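Local coordinates for Galactose/lactose metabolism regulatory protein GAL80 (Saccharomyces cerevisiae, PDB 3BTS) that represses the galactose and lactose metabolic genes by binding the activator GAL4 and blocking its transcriptional activation when no inducing sugar is present, at the interface of chains A and B. Residues are numbered along the deposited sequence; one frame, centred on the assembly and turned at random. Chains: chain A/B, Galactose/lactose metabolism regulatory protein GAL80.

The interface of chains A and B. Residues chain A 231-233, 268-269, 427; chain B 233, 235, 425-426.
A:Asn233 and B:Asn233 each hold CG anti to the backbone N (chi1 -180° in A:Asn233), and this sends the two carboxamides toward each other, tip to tip, across the two-fold. Their amide planes lie 20° apart and stack, with the two CG atoms 3.3 Å from each other. The neighbouring ND2 atoms form no hydrogen bond, the N-H pointing away; the contact is the stack itself. B:Met235 places CG beside its backbone N, anti to the carbonyl carbon (chi1 -58°), and runs extended from there, carrying the methyl CE into chain A. That methyl lies 3.6 Å from CB of A:Asn233, 3.7 Å from CG2 of A:Thr427 and 3.8 Å from CG of A:Gln268; with 75 Å² of its surface hidden by chain A, B:Met235 inserts its methyl among these three residues. An alanine in place of A:Asn233 would probably leave the B:Asn233 amide without its stacking partner and freer to turn. The backbone N of A:Thr427 donates to O of B:Gly425 over 2.9 Å. A:Thr427 OG1 receives a weak bond from B:Asn233 ND2 at 3.4 Å, the two side chains crossing at about a right angle. OE1 of A:Gln268 is modelled near both OD1 and the backbone O of B:Asn233, all acceptors, a doubtful arrangement that a flipped A:Gln268 amide, putting NE2 there, might relieve. In the fold, the asparagines and methionine belong to strand 231-237 and A:Gln268 to strand 264-271, while B:Gly425 and A:Thr427 lie in the loop linking helix 405-424 to strand 428-429; twinned by the two-fold, these sheet surfaces face each other in a dimer whose biological standing the structure alone does not show.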
loop_
_atom_site.group_PDB
_atom_site.type_symbol
_atom_site.label_atom_id
_atom_site.label_comp_id
_atom_site.label_asym_id
_atom_site.label_seq_id
_atom_site.Cartn_x
_atom_site.Cartn_y
_atom_site.Cartn_z
ATOM N N ARG A 231 7.243 13.884 4.591
ATOM C CA ARG A 231 8.101 12.718 4.792
ATOM C C ARG A 231 7.708 11.619 3.822
ATOM O O ARG A 231 6.539 11.472 3.503
ATOM C CB ARG A 231 8.016 12.189 6.234
ATOM C CG ARG A 231 8.226 13.236 7.326
ATOM C CD ARG A 231 8.561 12.570 8.648
ATOM N NE ARG A 231 10.003 12.415 8.829
ATOM C CZ ARG A 231 10.575 11.407 9.482
ATOM N NH1 ARG A 231 9.826 10.442 10.003
ATOM N NH2 ARG A 231 11.897 11.356 9.599
ATOM N N ILE A 232 8.685 10.846 3.360
ATOM C CA ILE A 232 8.404 9.733 2.463
ATOM C C ILE A 232 9.330 8.550 2.744
ATOM O O ILE A 232 10.413 8.722 3.311
ATOM C CB ILE A 232 8.521 10.157 0.966
ATOM C CG1 ILE A 232 9.949 10.581 0.621
ATOM C CG2 ILE A 232 7.557 11.280 0.628
ATOM C CD1 ILE A 232 10.741 9.507 -0.080
ATOM N N ASN A 233 8.894 7.352 2.363
ATOM C CA ASN A 233 9.772 6.187 2.365
ATOM C C ASN A 233 9.459 5.270 1.206
ATOM O O ASN A 233 8.301 4.999 0.913
ATOM C CB ASN A 233 9.698 5.410 3.674
ATOM C CG ASN A 233 10.616 4.193 3.680
ATOM O OD1 ASN A 233 10.319 3.177 3.055
ATOM N ND2 ASN A 233 11.730 4.289 4.400
ATOM N N GLN A 268 5.322 5.093 0.588
ATOM C CA GLN A 268 4.408 5.667 1.565
ATOM C C GLN A 268 4.926 7.022 2.002
ATOM O O GLN A 268 6.134 7.264 1.985
ATOM C CB GLN A 268 4.225 4.734 2.758
ATOM C CG GLN A 268 5.498 4.348 3.464
ATOM C CD GLN A 268 5.313 3.166 4.402
ATOM O OE1 GLN A 268 6.060 3.011 5.366
ATOM N NE2 GLN A 268 4.315 2.327 4.120
ATOM N N GLY A 269 4.020 7.915 2.375
ATOM C CA GLY A 269 4.429 9.253 2.768
ATOM C C GLY A 269 3.324 10.039 3.438
ATOM O O GLY A 269 2.254 9.511 3.724
ATOM N N THR A 427 13.271 6.854 6.194
ATOM C CA THR A 427 12.283 7.868 5.876
ATOM C C THR A 427 12.973 9.215 5.731
ATOM O O THR A 427 13.894 9.533 6.485
ATOM C CB THR A 427 11.210 7.939 6.965
ATOM O OG1 THR A 427 10.598 6.651 7.109
ATOM C CG2 THR A 427 10.148 8.972 6.617
ATOM N N ASN B 233 9.337 -1.081 6.822
ATOM C CA ASN B 233 9.281 0.322 7.225
ATOM C C ASN B 233 7.857 0.726 7.576
ATOM O O ASN B 233 6.911 0.422 6.845
ATOM C CB ASN B 233 9.845 1.258 6.151
ATOM C CG ASN B 233 9.773 2.728 6.563
ATOM O OD1 ASN B 233 8.708 3.346 6.537
ATOM N ND2 ASN B 233 10.915 3.290 6.944
ATOM N N MET B 235 5.131 3.822 9.290
ATOM C CA MET B 235 4.798 5.122 9.836
ATOM C C MET B 235 3.509 4.949 10.624
ATOM O O MET B 235 2.535 4.410 10.108
ATOM C CB MET B 235 4.639 6.163 8.724
ATOM C CG MET B 235 5.881 6.324 7.869
ATOM S SD MET B 235 5.673 7.461 6.485
ATOM C CE MET B 235 7.157 7.115 5.544
ATOM N N GLY B 425 12.522 6.405 12.229
ATOM C CA GLY B 425 12.302 6.784 10.845
ATOM C C GLY B 425 13.259 6.089 9.895
ATOM O O GLY B 425 13.906 6.732 9.071
ATOM N N SER B 426 13.362 4.772 10.012
ATOM C CA SER B 426 14.274 4.023 9.156
ATOM C C SER B 426 13.749 2.634 8.798
ATOM O O SER B 426 12.890 2.074 9.481
ATOM C CB SER B 426 15.646 3.899 9.817
ATOM O OG SER B 426 15.607 2.971 10.884
#